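Local coordinates for DUF3194 domain-containing protein (Thermococcus onnurineus, PDB 3UEB), which is of unknown function but adopts a mixed alpha and beta fold and packs as a two-fold symmetric pair in the crystal, at the interface of chains A and B. Sequence-based numbering; all coordinates share one arbitrary frame. Chains: chain A/B, Putative uncharacterized protein.

Contact 1: the interface of chains A and B. Residues chain A 39, 44; chain B 18-20, 23-24, 62.
B:Leu23, on helix 20-39 of chain B, carries the apolar centre of this helix-end patch in the deposited pair of chains. Its CG stands anti to the backbone N (chi1 173°), and the branch that does the touching is the methyl CD2. On one side CD2 meets the ring of A:Phe39, with CE2 at 3.9 Å; the two side chains cross at about a right angle, so the aromatic ring meets the tip of the leucine. The same methyl sits over one face of the A:Arg44 guanidinium, 3.4 Å from its plane and over its centre, with CD2 3.5 Å from CZ. Leucine and arginine thus come tip to tip, the methyl covering one face of the flat group. Lower on A:Phe39, CB packs against B:Ile24 CD1 at 4.0 Å, which extends the apolar strip along the helix.

B:Glu20 flanks this strip. Its extended chain, CG anti to the backbone N, lays the carboxylate against the last turn of helix 20-41, at A:Phe39, with OE1 3.3 Å from the main-chain O, a pair of oxygens that would probably repel unless a proton or a water lies between them. The carboxylate remains apart from the guanidinium, B:Glu20 OE2 lying 6.7 Å from A:Arg44 NE, so any mutual attraction would probably be long-range.

At the polar rim, A:Arg44 bends at chi2 and chi3, which turns its guanidinium toward the loop preceding the chain B helix. There the NH2 group donates a hydrogen bond of 2.8 Å to the main-chain carbonyl O of B:Leu18, with 149° at the hydrogen; the oxygen lies close to the guanidinium plane, while NH2 stands above the plane of the carbonyl, off its lone pairs.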
loop_
_atom_site.group_PDB
_atom_site.type_symbol
_atom_site.label_atom_id
_atom_site.label_comp_id
_atom_site.label_asym_id
_atom_site.label_seq_id
_atom_site.Cartn_x
_atom_site.Cartn_y
_atom_site.Cartn_z
ATOM N N PHE A 39 10.654 -8.658 1.898
ATOM C CA PHE A 39 10.423 -10.098 1.999
ATOM C C PHE A 39 11.387 -10.959 1.195
ATOM O O PHE A 39 11.464 -12.169 1.407
ATOM C CB PHE A 39 8.980 -10.444 1.605
ATOM C CG PHE A 39 7.975 -10.135 2.676
ATOM C CD1 PHE A 39 7.164 -9.010 2.589
ATOM C CD2 PHE A 39 7.855 -10.966 3.794
ATOM C CE1 PHE A 39 6.242 -8.709 3.600
ATOM C CE2 PHE A 39 6.940 -10.675 4.812
ATOM C CZ PHE A 39 6.130 -9.543 4.714
ATOM N N ARG A 44 10.573 -14.870 6.732
ATOM C CA ARG A 44 9.254 -14.502 7.227
ATOM C C ARG A 44 9.311 -14.154 8.708
ATOM O O ARG A 44 8.787 -13.129 9.135
ATOM C CB ARG A 44 8.272 -15.656 7.021
ATOM C CG ARG A 44 8.233 -16.196 5.597
ATOM C CD ARG A 44 7.328 -15.381 4.675
ATOM N NE ARG A 44 6.012 -16.002 4.506
ATOM C CZ ARG A 44 5.004 -15.885 5.366
ATOM N NH1 ARG A 44 5.146 -15.161 6.474
ATOM N NH2 ARG A 44 3.849 -16.491 5.120
ATOM N N LEU B 18 0.682 -19.494 4.306
ATOM C CA LEU B 18 0.868 -19.018 2.942
ATOM C C LEU B 18 2.351 -18.923 2.607
ATOM O O LEU B 18 3.175 -18.628 3.477
ATOM C CB LEU B 18 0.252 -17.620 2.786
ATOM C CG LEU B 18 -1.237 -17.348 2.554
ATOM C CD1 LEU B 18 -2.108 -18.459 3.065
ATOM C CD2 LEU B 18 -1.585 -16.032 3.234
ATOM N N SER B 19 2.689 -19.167 1.344
ATOM C CA SER B 19 4.071 -19.056 0.901
ATOM C C SER B 19 4.326 -17.558 0.772
ATOM O O SER B 19 3.374 -16.774 0.726
ATOM C CB SER B 19 4.241 -19.724 -0.460
ATOM O OG SER B 19 3.405 -19.097 -1.415
ATOM N N GLU B 20 5.589 -17.150 0.714
ATOM C CA GLU B 20 5.891 -15.726 0.589
ATOM C C GLU B 20 5.113 -15.113 -0.576
ATOM O O GLU B 20 4.484 -14.062 -0.440
ATOM C CB GLU B 20 7.384 -15.490 0.352
ATOM C CG GLU B 20 7.699 -14.016 0.114
ATOM C CD GLU B 20 8.965 -13.791 -0.687
ATOM O OE1 GLU B 20 9.249 -12.623 -1.035
ATOM O OE2 GLU B 20 9.677 -14.779 -0.970
ATOM N N LEU B 23 1.571 -14.642 0.227
ATOM C CA LEU B 23 1.391 -13.623 1.256
ATOM C C LEU B 23 1.348 -12.257 0.583
ATOM O O LEU B 23 0.449 -11.451 0.827
ATOM C CB LEU B 23 2.541 -13.669 2.271
ATOM C CG LEU B 23 2.584 -12.553 3.325
ATOM C CD1 LEU B 23 1.263 -12.511 4.088
ATOM C CD2 LEU B 23 3.755 -12.788 4.287
ATOM N N ILE B 24 2.322 -12.011 -0.281
ATOM C CA ILE B 24 2.397 -10.752 -0.995
ATOM C C ILE B 24 1.217 -10.602 -1.957
ATOM O O ILE B 24 0.661 -9.516 -2.087
ATOM C CB ILE B 24 3.733 -10.641 -1.764
ATOM C CG1 ILE B 24 4.894 -10.629 -0.760
ATOM C CG2 ILE B 24 3.736 -9.387 -2.630
ATOM C CD1 ILE B 24 6.269 -10.622 -1.395
ATOM N N LEU B 62 -0.526 -14.389 12.303
ATOM C CA LEU B 62 -0.167 -13.637 11.095
ATOM C C LEU B 62 -1.363 -12.788 10.680
ATOM O O LEU B 62 -2.399 -13.330 10.287
ATOM C CB LEU B 62 0.161 -14.602 9.947
ATOM C CG LEU B 62 1.291 -14.301 8.949
ATOM C CD1 LEU B 62 0.929 -14.937 7.613
ATOM C CD2 LEU B 62 1.523 -12.804 8.791
#

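Contact 2: the interface of chains A and B. Residues chain A 31, 35, 50-54; chain B 31, 52-55.
An antiparallel beta ladder joins strands 49-56 of chain A and 49-58 of chain B, making an intermolecular sheet in this UPF0440 (DUF3194) protein, with A:Thr53 opposite B:Thr53. On either side of that pair A:Met54 N donates to B:Val52 O at 2.9 Å and B:Met54 N to A:Val52 O at 3.0 Å, each returned, by B:Val52 N to A:Met54 O and A:Val52 N to B:Met54 O. On one face A:Thr53 OG1 meets B:Thr53 OG1 at 2.5 Å, each anti to its own carbonyl carbon, the donor undecided.

On the helix-bearing face, A:Gln31 and B:Gln31 reach tip to tip, their amides nearly coplanar (12° apart). B:Gln31 NE2 donates to A:Gln31 OE1 at 2.5 Å, and A:Gln31 NE2 returns a 2.7 Å bond to B:Gln31 OE1, both on carbonyl lone pairs. A:Gln31 is bent at chi2 and B:Gln31 extended, breaking the exact two-fold locally. A:Gln31 NE2 also donates to A:Val52 O at 2.9 Å, from above that carbonyl plane; A:Val52 O thus accepts from this amide and B:Met54 N, and the amide's three bonds would hold its rotation. An alanine replacing A:Gln31 would remove all three and probably loosen the tie between helix and strand.

Beside the amides, A:Ile35 CD1 packs tightly on B:Met54 CE at 3.4 Å, crossing obliquely. On the opposite face A:Glu51 and B:Arg55 run side by side, carboxylate and guanidinium planes 69° apart, with a long 3.7 Å salt bridge from B:Arg55 NE to A:Glu51 OE2.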
loop_
_atom_site.group_PDB
_atom_site.type_symbol
_atom_site.label_atom_id
_atom_site.label_comp_id
_atom_site.label_asym_id
_atom_site.label_seq_id
_atom_site.Cartn_x
_atom_site.Cartn_y
_atom_site.Cartn_z
ATOM N N GLN A 31 5.448 1.335 -3.636
ATOM C CA GLN A 31 5.121 0.640 -2.399
ATOM C C GLN A 31 5.402 -0.854 -2.453
ATOM O O GLN A 31 5.998 -1.420 -1.535
ATOM C CB GLN A 31 3.649 0.847 -2.050
ATOM C CG GLN A 31 3.219 0.095 -0.794
ATOM C CD GLN A 31 1.774 -0.341 -0.845
ATOM O OE1 GLN A 31 1.295 -0.799 -1.880
ATOM N NE2 GLN A 31 1.075 -0.224 0.280
ATOM N N ILE A 35 7.889 -3.531 -0.561
ATOM C CA ILE A 35 7.396 -4.713 0.151
ATOM C C ILE A 35 8.139 -5.949 -0.355
ATOM O O ILE A 35 8.611 -6.779 0.428
ATOM C CB ILE A 35 5.876 -4.927 -0.077
ATOM C CG1 ILE A 35 5.094 -3.739 0.471
ATOM C CG2 ILE A 35 5.410 -6.214 0.604
ATOM C CD1 ILE A 35 3.630 -3.734 0.050
ATOM N N ILE A 50 5.683 -5.012 9.265
ATOM C CA ILE A 50 6.026 -4.146 8.161
ATOM C C ILE A 50 4.793 -3.346 7.751
ATOM O O ILE A 50 3.678 -3.877 7.686
ATOM C CB ILE A 50 6.578 -4.944 6.952
ATOM C CG1 ILE A 50 6.897 -3.978 5.810
ATOM C CG2 ILE A 50 5.592 -6.021 6.512
ATOM C CD1 ILE A 50 7.388 -4.667 4.535
ATOM N N GLU A 51 4.998 -2.057 7.501
ATOM C CA GLU A 51 3.909 -1.183 7.090
ATOM C C GLU A 51 4.403 -0.225 6.024
ATOM O O GLU A 51 5.345 0.539 6.245
ATOM C CB GLU A 51 3.379 -0.389 8.284
ATOM C CG GLU A 51 3.067 -1.255 9.478
ATOM C CD GLU A 51 2.560 -0.461 10.653
ATOM O OE1 GLU A 51 2.459 -1.047 11.752
ATOM O OE2 GLU A 51 2.261 0.745 10.477
ATOM N N VAL A 52 3.765 -0.275 4.863
ATOM C CA VAL A 52 4.131 0.588 3.766
ATOM C C VAL A 52 2.891 1.343 3.300
ATOM O O VAL A 52 1.884 0.753 2.894
ATOM C CB VAL A 52 4.737 -0.220 2.618
ATOM C CG1 VAL A 52 5.310 0.727 1.577
ATOM C CG2 VAL A 52 5.837 -1.141 3.165
ATOM N N THR A 53 2.982 2.661 3.377
ATOM C CA THR A 53 1.891 3.545 3.021
ATOM C C THR A 53 2.137 4.318 1.741
ATOM O O THR A 53 3.249 4.769 1.494
ATOM C CB THR A 53 1.676 4.591 4.129
ATOM O OG1 THR A 53 1.501 3.929 5.386
ATOM C CG2 THR A 53 0.453 5.453 3.828
ATOM N N MET A 54 1.099 4.460 0.924
ATOM C CA MET A 54 1.206 5.276 -0.278
ATOM C C MET A 54 0.118 6.332 -0.115
ATOM O O MET A 54 -1.022 6.018 0.253
ATOM C CB MET A 54 0.987 4.469 -1.568
ATOM C CG MET A 54 -0.465 4.213 -1.967
ATOM S SD MET A 54 -0.578 3.514 -3.623
ATOM C CE MET A 54 -0.143 1.845 -3.247
ATOM N N GLN B 31 -5.493 -4.628 -1.136
ATOM C CA GLN B 31 -5.265 -3.206 -1.335
ATOM C C GLN B 31 -5.726 -2.691 -2.700
ATOM O O GLN B 31 -6.357 -1.635 -2.797
ATOM C CB GLN B 31 -3.785 -2.924 -1.138
ATOM C CG GLN B 31 -3.405 -1.485 -1.212
ATOM C CD GLN B 31 -1.934 -1.305 -0.942
ATOM O OE1 GLN B 31 -1.523 -1.046 0.189
ATOM N NE2 GLN B 31 -1.125 -1.470 -1.981
ATOM N N VAL B 52 -3.340 4.719 1.531
ATOM C CA VAL B 52 -3.493 3.294 1.757
ATOM C C VAL B 52 -2.234 2.692 2.359
ATOM O O VAL B 52 -1.145 2.862 1.828
ATOM C CB VAL B 52 -3.817 2.567 0.432
ATOM C CG1 VAL B 52 -4.157 1.121 0.703
ATOM C CG2 VAL B 52 -4.975 3.261 -0.267
ATOM N N THR B 53 -2.397 1.977 3.466
ATOM C CA THR B 53 -1.278 1.341 4.150
ATOM C C THR B 53 -1.457 -0.181 4.214
ATOM O O THR B 53 -2.500 -0.669 4.666
ATOM C CB THR B 53 -1.145 1.871 5.607
ATOM O OG1 THR B 53 -0.859 3.273 5.588
ATOM C CG2 THR B 53 -0.022 1.137 6.354
ATOM N N MET B 54 -0.470 -0.929 3.726
ATOM C CA MET B 54 -0.534 -2.384 3.816
ATOM C C MET B 54 0.279 -2.689 5.062
ATOM O O MET B 54 1.420 -2.234 5.206
ATOM C CB MET B 54 0.105 -3.095 2.619
ATOM C CG MET B 54 -0.059 -4.635 2.690
ATOM S SD MET B 54 0.930 -5.594 1.513
ATOM C CE MET B 54 0.425 -4.866 -0.007
ATOM N N ARG B 55 -0.312 -3.464 5.958
ATOM C CA ARG B 55 0.318 -3.794 7.218
ATOM C C ARG B 55 0.279 -5.307 7.425
ATOM O O ARG B 55 -0.777 -5.938 7.339
ATOM C CB ARG B 55 -0.441 -3.053 8.328
ATOM C CG ARG B 55 0.086 -3.174 9.740
ATOM C CD ARG B 55 -0.842 -2.411 10.706
ATOM N NE ARG B 55 -0.983 -0.996 10.341
ATOM C CZ ARG B 55 -2.143 -0.341 10.250
ATOM N NH1 ARG B 55 -3.290 -0.962 10.496
ATOM N NH2 ARG B 55 -2.158 0.945 9.909
#

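The C-alpha centres of contact 1 and contact 2 lie about 14 Å apart, and the two share no residue. They share helices: helix 20-41 of chain A and helix 20-39 of chain B each supply side chains to both. Contact 2 sits across the two-fold axis, as the pairing of each Thr53 and Gln31 with its own counterpart shows, whereas contact 1 lies to one side and recurs with the chains exchanged. Strand pairing at the axis, flanked by helix-end contacts, is consistent with a dimer, although the structure alone does not establish one in solution.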